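Local atomic coordinates of 1-pyrroline-5-carboxylate dehydrogenase (Thermus thermophilus, PDB entry 1UZB), a protein that probably catalyses the NAD-dependent oxidation of the semialdehyde in equilibrium with 1-pyrroline-5-carboxylate to glutamate, as aldehyde dehydrogenases of this type do. Residues Tyr152-Val157 / Glu168-Val172; Pro163-Asn167 / Val512-Phe516. One frame throughout, in Å; residues are numbered along the deposited sequence.

Interaction 1 (Tyr152-Val157 / Glu168-Val172); sequences YRYPAV and ESFYV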
ATOM      1  N   TYR A 152       5.490   5.321  15.305  1.00  7.01           N
ATOM      2  CA  TYR A 152       6.140   4.364  16.198  1.00  7.14           C
ATOM      3  C   TYR A 152       5.177   3.754  17.210  1.00  7.97           C
ATOM      4  O   TYR A 152       5.600   3.028  18.109  1.00  7.41           O
ATOM      5  CB  TYR A 152       7.275   5.045  16.977  1.00  5.92           C
ATOM      6  CG  TYR A 152       8.428   5.521  16.126  1.00  6.73           C
ATOM      7  CD1 TYR A 152       8.427   6.793  15.561  1.00  6.62           C
ATOM      8  CD2 TYR A 152       9.518   4.690  15.877  1.00  7.08           C
ATOM      9  CE1 TYR A 152       9.488   7.228  14.762  1.00  5.74           C
ATOM     10  CE2 TYR A 152      10.582   5.112  15.086  1.00  7.22           C
ATOM     11  CZ  TYR A 152      10.561   6.378  14.531  1.00  6.86           C
ATOM     12  OH  TYR A 152      11.614   6.797  13.752  1.00  8.94           O
ATOM     13  N   ARG A 153       3.886   4.031  17.063  1.00  7.87           N
ATOM     14  CA  ARG A 153       2.902   3.538  18.025  1.00  9.28           C
ATOM     15  C   ARG A 153       2.762   2.021  18.137  1.00  9.68           C
ATOM     16  O   ARG A 153       2.977   1.282  17.181  1.00  9.23           O
ATOM     17  CB  ARG A 153       1.534   4.179  17.753  1.00 11.66           C
ATOM     18  CG  ARG A 153       0.763   3.609  16.577  1.00 13.91           C
ATOM     19  CD  ARG A 153      -0.459   4.474  16.288  1.00 17.86           C
ATOM     20  NE  ARG A 153      -1.416   3.835  15.389  1.00 23.10           N
ATOM     21  CZ  ARG A 153      -2.269   2.882  15.754  1.00 24.72           C
ATOM     22  NH1 ARG A 153      -2.289   2.451  17.008  1.00 26.85           N
ATOM     23  NH2 ARG A 153      -3.108   2.363  14.867  1.00 26.40           N
ATOM     24  N   TYR A 154       2.390   1.583  19.337  1.00  9.60           N
ATOM     25  CA  TYR A 154       2.217   0.172  19.672  1.00  9.13           C
ATOM     26  C   TYR A 154       1.258  -0.605  18.772  1.00 10.09           C
ATOM     27  O   TYR A 154       0.112  -0.195  18.592  1.00 11.46           O
ATOM     28  CB  TYR A 154       1.732   0.067  21.122  1.00  9.23           C
ATOM     29  CG  TYR A 154       1.385  -1.334  21.575  1.00  8.56           C
ATOM     30  CD1 TYR A 154       0.067  -1.789  21.566  1.00  8.26           C
ATOM     31  CD2 TYR A 154       2.380  -2.205  22.015  1.00  9.42           C
ATOM     32  CE1 TYR A 154      -0.252  -3.080  21.988  1.00  9.16           C
ATOM     33  CE2 TYR A 154       2.076  -3.494  22.438  1.00  9.25           C
ATOM     34  CZ  TYR A 154       0.760  -3.926  22.423  1.00  8.74           C
ATOM     35  OH  TYR A 154       0.454  -5.198  22.853  1.00 10.71           O
ATOM     36  N   PRO A 155       1.724  -1.704  18.146  1.00 10.68           N
ATOM     37  CA  PRO A 155       3.047  -2.349  18.133  1.00 11.47           C
ATOM     38  C   PRO A 155       3.585  -2.056  16.729  1.00 11.18           C
ATOM     39  O   PRO A 155       3.081  -2.592  15.742  1.00 13.39           O
ATOM     40  CB  PRO A 155       2.711  -3.830  18.321  1.00 11.72           C
ATOM     41  CG  PRO A 155       1.218  -3.876  18.633  0.50 12.56           C
ATOM     42  CD  PRO A 155       0.688  -2.717  17.872  1.00 11.33           C
ATOM     43  N   ALA A 156       4.611  -1.220  16.637  1.00 10.64           N
ATOM     44  CA  ALA A 156       5.126  -0.804  15.334  1.00 10.62           C
ATOM     45  C   ALA A 156       6.163  -1.637  14.589  1.00 10.15           C
ATOM     46  O   ALA A 156       6.439  -1.355  13.425  1.00 11.81           O
ATOM     47  CB  ALA A 156       5.638   0.628  15.450  1.00 10.19           C
ATOM     48  N   VAL A 157       6.724  -2.661  15.214  1.00  8.91           N
ATOM     49  CA  VAL A 157       7.766  -3.431  14.541  1.00  8.92           C
ATOM     50  C   VAL A 157       7.329  -4.573  13.626  1.00  9.12           C
ATOM     51  O   VAL A 157       6.503  -5.410  13.988  1.00 10.02           O
ATOM     52  CB  VAL A 157       8.769  -3.978  15.569  1.00  8.52           C
ATOM     53  CG1 VAL A 157       9.931  -4.648  14.850  1.00  7.82           C
ATOM     54  CG2 VAL A 157       9.263  -2.847  16.463  1.00  7.82           C
ATOM     55  N   GLU A 168       5.313 -10.187  19.165  1.00  6.07           N
ATOM     56  CA  GLU A 168       5.043  -8.765  19.107  1.00  5.93           C
ATOM     57  C   GLU A 168       6.217  -7.926  19.578  1.00  5.24           C
ATOM     58  O   GLU A 168       6.658  -8.056  20.718  1.00  7.53           O
ATOM     59  CB  GLU A 168       3.827  -8.484  19.986  1.00  7.16           C
ATOM     60  CG  GLU A 168       3.280  -7.080  19.940  1.00  7.52           C
ATOM     61  CD  GLU A 168       2.124  -6.920  20.899  1.00  8.13           C
ATOM     62  OE1 GLU A 168       2.377  -6.747  22.109  1.00  8.35           O
ATOM     63  OE2 GLU A 168       0.963  -6.996  20.445  1.00  9.62           O
ATOM     64  N   SER A 169       6.729  -7.081  18.691  1.00  4.94           N
ATOM     65  CA  SER A 169       7.827  -6.187  19.034  1.00  5.51           C
ATOM     66  C   SER A 169       7.298  -4.758  18.997  1.00  4.24           C
ATOM     67  O   SER A 169       6.515  -4.385  18.112  1.00  5.83           O
ATOM     68  CB  SER A 169       8.996  -6.362  18.065  1.00  4.33           C
ATOM     69  OG  SER A 169       9.724  -7.536  18.393  1.00  5.36           O
ATOM     70  N   PHE A 170       7.715  -3.960  19.973  1.00  4.52           N
ATOM     71  CA  PHE A 170       7.250  -2.588  20.069  1.00  4.97           C
ATOM     72  C   PHE A 170       8.272  -1.690  20.745  1.00  4.91           C
ATOM     73  O   PHE A 170       9.182  -2.161  21.431  1.00  5.26           O
ATOM     74  CB  PHE A 170       5.915  -2.531  20.830  1.00  5.54           C
ATOM     75  CG  PHE A 170       5.942  -3.212  22.174  1.00  5.14           C
ATOM     76  CD1 PHE A 170       5.660  -4.573  22.296  1.00  4.98           C
ATOM     77  CD2 PHE A 170       6.231  -2.488  23.322  1.00  5.30           C
ATOM     78  CE1 PHE A 170       5.663  -5.196  23.548  1.00  7.36           C
ATOM     79  CE2 PHE A 170       6.237  -3.102  24.573  1.00  6.82           C
ATOM     80  CZ  PHE A 170       5.950  -4.457  24.685  1.00  6.64           C
ATOM     81  N   TYR A 171       8.111  -0.389  20.544  1.00  4.78           N
ATOM     82  CA  TYR A 171       9.012   0.589  21.124  1.00  5.56           C
ATOM     83  C   TYR A 171       8.513   1.164  22.434  1.00  5.53           C
ATOM     84  O   TYR A 171       7.306   1.264  22.679  1.00  6.73           O
ATOM     85  CB  TYR A 171       9.249   1.742  20.146  1.00  5.70           C
ATOM     86  CG  TYR A 171       9.858   1.306  18.843  1.00  6.13           C
ATOM     87  CD1 TYR A 171       9.112   1.312  17.666  1.00  5.73           C
ATOM     88  CD2 TYR A 171      11.178   0.866  18.789  1.00  6.59           C
ATOM     89  CE1 TYR A 171       9.668   0.887  16.464  1.00  6.68           C
ATOM     90  CE2 TYR A 171      11.745   0.439  17.593  1.00  7.29           C
ATOM     91  CZ  TYR A 171      10.983   0.453  16.436  1.00  7.53           C
ATOM     92  OH  TYR A 171      11.537   0.035  15.249  1.00  9.61           O
ATOM     93  N   VAL A 172       9.467   1.535  23.277  1.00  5.37           N
ATOM     94  CA  VAL A 172       9.157   2.150  24.550  1.00  6.35           C
ATOM     95  C   VAL A 172      10.183   3.247  24.795  1.00  5.67           C
ATOM     96  O   VAL A 172      11.330   3.153  24.352  1.00  5.13           O
ATOM     97  CB  VAL A 172       9.178   1.110  25.685  1.00  8.16           C
ATOM     98  CG1 VAL A 172       8.163   0.029  25.371  1.00 11.17           C
ATOM     99  CG2 VAL A 172      10.561   0.499  25.836  1.00  9.35           C
TER
HETATM  100  O   HOH W   1       5.683   0.314  18.999  1.00  7.80           O
HETATM  101  O   HOH W   2       5.338  -6.164  16.292  1.00 10.94           O
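The backbones of V157 and S169 meet through one weak hydrogen bond, V157 N to S169 O at 3.4 Å, where the irregular segment 152-157 passes alongside strand 168-172, and two waters bridge the backbones. One water takes protons from A156 N and Y171 N and gives one to Y152 O; the other links S169 N to V157 O. The cis peptide before P155 turns the chain here, and Y154, with CG anti to its backbone N (chi1 175°), brings the end of its ring to the strand. An edge of that ring points at the face of F170, with centroids 5.2 Å apart and planes at 73°. Beyond the ring, Y154 OH donates to E168 OE1 at 2.6 Å, on the syn side but 34° out of the carboxylate plane. R100 of the second subunit forms a salt bridge with E168 OE2 and R461 of the third with E168 OE1, so the carboxylate's charge is probably offset. A phenylalanine in place of Y154 could keep the edge-to-face packing but would probably leave E168 OE1 without this short bond and R100 of the second subunit without its hydroxyl partner. Farther along, V157 CG2 sits over the face of Y171, 4.1 Å from the ring centroid, while Y152 turns its edge toward the same ring in an offset edge-to-face pair. The two phenols diverge, Y152 OH to L500 O and Y171 OH to D501 of the third subunit. A strand that projects from the body and touches two other subunits is consistent with the oligomerisation flap of aldehyde dehydrogenases.

Interaction 2 (Pro163-Asn167 / Val512-Phe516); sequences PGEDN and VAERF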
ATOM      1  N   PRO A 163       4.910 -20.392  13.790  1.00  9.25           N
ATOM      2  CA  PRO A 163       3.772 -21.262  14.103  1.00 10.17           C
ATOM      3  C   PRO A 163       3.441 -21.393  15.591  1.00  9.28           C
ATOM      4  O   PRO A 163       4.335 -21.573  16.418  1.00 10.91           O
ATOM      5  CB  PRO A 163       4.194 -22.601  13.504  1.00 10.89           C
ATOM      6  CG  PRO A 163       5.024 -22.200  12.334  1.00 12.37           C
ATOM      7  CD  PRO A 163       5.866 -21.082  12.905  1.00 11.21           C
ATOM      8  N   GLY A 164       2.150 -21.297  15.906  1.00  8.97           N
ATOM      9  CA  GLY A 164       1.665 -21.444  17.272  1.00  8.65           C
ATOM     10  C   GLY A 164       2.078 -20.391  18.282  1.00  7.53           C
ATOM     11  O   GLY A 164       1.940 -20.603  19.491  1.00  8.00           O
ATOM     12  N   GLU A 165       2.555 -19.254  17.791  1.00  7.12           N
ATOM     13  CA  GLU A 165       3.013 -18.175  18.655  1.00  7.85           C
ATOM     14  C   GLU A 165       2.611 -16.793  18.186  1.00  6.95           C
ATOM     15  O   GLU A 165       2.404 -16.553  16.995  1.00  7.63           O
ATOM     16  CB  GLU A 165       4.539 -18.150  18.713  1.00  8.80           C
ATOM     17  CG  GLU A 165       5.226 -19.212  19.518  1.00 12.25           C
ATOM     18  CD  GLU A 165       6.731 -18.980  19.570  1.00 11.79           C
ATOM     19  OE1 GLU A 165       7.414 -19.712  20.312  1.00 13.50           O
ATOM     20  OE2 GLU A 165       7.231 -18.067  18.866  1.00 10.33           O
ATOM     21  N   ASP A 166       2.520 -15.882  19.145  1.00  7.22           N
ATOM     22  CA  ASP A 166       2.272 -14.486  18.836  1.00  6.46           C
ATOM     23  C   ASP A 166       3.621 -13.840  19.150  1.00  6.17           C
ATOM     24  O   ASP A 166       4.171 -14.031  20.236  1.00  6.90           O
ATOM     25  CB  ASP A 166       1.191 -13.886  19.737  1.00  7.98           C
ATOM     26  CG  ASP A 166       0.912 -12.428  19.413  1.00  9.57           C
ATOM     27  OD1 ASP A 166       1.277 -11.543  20.219  1.00  9.94           O
ATOM     28  OD2 ASP A 166       0.329 -12.166  18.341  1.00 13.00           O
ATOM     29  N   ASN A 167       4.174 -13.120  18.182  1.00  5.71           N
ATOM     30  CA  ASN A 167       5.444 -12.434  18.370  1.00  5.79           C
ATOM     31  C   ASN A 167       5.201 -10.972  18.105  1.00  7.20           C
ATOM     32  O   ASN A 167       4.912 -10.564  16.981  1.00  7.97           O
ATOM     33  CB  ASN A 167       6.503 -13.017  17.438  1.00  5.56           C
ATOM     34  CG  ASN A 167       7.057 -14.321  17.963  1.00  6.00           C
ATOM     35  OD1 ASN A 167       7.843 -14.331  18.908  1.00  5.29           O
ATOM     36  ND2 ASN A 167       6.632 -15.434  17.375  1.00  6.94           N
ATOM     37  N   VAL A 512       8.145  -9.525  22.603  1.00  5.16           N
ATOM     38  CA  VAL A 512       7.412 -10.429  23.479  1.00  5.71           C
ATOM     39  C   VAL A 512       6.741 -11.544  22.690  1.00  6.43           C
ATOM     40  O   VAL A 512       5.978 -11.295  21.756  1.00  6.44           O
ATOM     41  CB  VAL A 512       6.347  -9.658  24.272  1.00  5.38           C
ATOM     42  CG1 VAL A 512       5.659 -10.581  25.262  1.00  6.59           C
ATOM     43  CG2 VAL A 512       7.002  -8.490  24.998  1.00  5.94           C
ATOM     44  N   ALA A 513       7.029 -12.777  23.081  1.00  5.03           N
ATOM     45  CA  ALA A 513       6.479 -13.946  22.415  1.00  5.58           C
ATOM     46  C   ALA A 513       5.608 -14.763  23.358  1.00  6.89           C
ATOM     47  O   ALA A 513       5.963 -14.962  24.524  1.00  8.84           O
ATOM     48  CB  ALA A 513       7.617 -14.824  21.899  1.00  6.87           C
ATOM     49  N   GLU A 514       4.456 -15.209  22.869  1.00  6.24           N
ATOM     50  CA  GLU A 514       3.596 -16.070  23.667  1.00  6.42           C
ATOM     51  C   GLU A 514       3.319 -17.332  22.874  1.00  5.91           C
ATOM     52  O   GLU A 514       2.817 -17.272  21.749  1.00  6.77           O
ATOM     53  CB  GLU A 514       2.246 -15.433  24.031  1.00  7.61           C
ATOM     54  CG  GLU A 514       1.407 -16.423  24.859  1.00  8.96           C
ATOM     55  CD  GLU A 514       0.048 -15.918  25.307  1.00  8.71           C
ATOM     56  OE1 GLU A 514      -0.231 -14.708  25.193  1.00  8.33           O
ATOM     57  OE2 GLU A 514      -0.747 -16.756  25.794  1.00  9.74           O
ATOM     58  N   ARG A 515       3.677 -18.473  23.451  1.00  7.26           N
ATOM     59  CA  ARG A 515       3.413 -19.755  22.815  1.00  7.28           C
ATOM     60  C   ARG A 515       2.064 -20.194  23.372  1.00  7.53           C
ATOM     61  O   ARG A 515       1.916 -20.391  24.580  1.00  7.76           O
ATOM     62  CB  ARG A 515       4.493 -20.774  23.176  1.00  8.16           C
ATOM     63  CG  ARG A 515       4.292 -22.118  22.500  0.50  9.55           C
ATOM     64  CD  ARG A 515       5.514 -22.998  22.652  0.50 11.96           C
ATOM     65  NE  ARG A 515       6.683 -22.412  22.002  0.50 14.57           N
ATOM     66  CZ  ARG A 515       7.869 -23.006  21.929  0.50 15.79           C
ATOM     67  NH1 ARG A 515       8.880 -22.402  21.320  0.50 17.28           N
ATOM     68  NH2 ARG A 515       8.043 -24.206  22.462  0.50 17.31           N
ATOM     69  N   PHE A 516       1.079 -20.333  22.495  1.00  8.06           N
ATOM     70  CA  PHE A 516      -0.263 -20.711  22.925  1.00  9.59           C
ATOM     71  C   PHE A 516      -0.436 -22.181  23.282  1.00 11.05           C
ATOM     72  O   PHE A 516      -1.312 -22.468  24.127  1.00 12.52           O
ATOM     73  CB  PHE A 516      -1.280 -20.304  21.860  1.00  8.73           C
ATOM     74  CG  PHE A 516      -1.292 -18.833  21.584  1.00  7.37           C
ATOM     75  CD1 PHE A 516      -0.899 -18.342  20.345  1.00  7.93           C
ATOM     76  CD2 PHE A 516      -1.667 -17.932  22.577  1.00  6.87           C
ATOM     77  CE1 PHE A 516      -0.876 -16.974  20.098  1.00  9.49           C
ATOM     78  CE2 PHE A 516      -1.648 -16.563  22.341  1.00  8.07           C
ATOM     79  CZ  PHE A 516      -1.250 -16.084  21.097  1.00  7.95           C
ATOM     80  OXT PHE A 516       0.283 -23.022  22.710  1.00 13.68           O
TER
HETATM   81  O   HOH W   3       1.227 -23.122  20.295  1.00 11.98           O
HETATM   82  O   HOH W   4       3.157 -11.643  22.166  1.00  7.85           O
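E165 and R515 face each other as a non-hydrogen-bonded pair in an antiparallel two-strand pairing, the axes of 165-167 and 512-515 being 4.7 Å apart. Backbone bonds come first: D166 and E514 form the hydrogen-bonded pair, D166 N donating to E514 O at 3.0 Å and E514 N to D166 O at 2.9 Å, and F516 N continues the register to G164 O. The charged contact lies on the face that also carries N167 and A513. There, in the conformer given, R515 is bent at chi3 (-63°) and brings NE and NH1 side-on to the single atom E165 OE1, which lies in the guanidinium plane. R473 of the third subunit also binds E165 OE1, while N167 ND2 donates to E165 OE2 at 3.1 Å and helps fix the carboxylate's rotation; N167 OD1 is hydrogen-bonded to Q483 of the third subunit. Apolar packing is supplied by F516, whose CZ rests 3.6 Å from D166 CB. One water donates to both G164 O and F516 OXT, and R111 of the second subunit pairs with the terminal carboxylate. Such pairing, extended by a parallel strand of the third subunit, is characteristic of the intersubunit sheet of aldehyde dehydrogenase oligomers.

How the interactions relate
Interactions 1 and 2 use successive parts of strand 165-180, and their centres lie about 16 Å apart. They meet where E168 O lies 2.8 Å from V512 N, a probable hydrogen bond that carries the pairing of interaction 2 onward into the strand of interaction 1; beside it F170 CE1 packs 3.8 Å from V512 CG2. Strand 507-515, which supplies one side of interaction 2, runs on beside the strand of interaction 1, and both contacts touch the second and third subunits. Their centres are about 30 and 45 Å from the centre of the chain, so the pair illustrates how a projecting flap can be built for assembly. A bound methylpentanediol, probably from the crystallisation liquor, lies about 3 Å from the F170 side chain (nearest atoms).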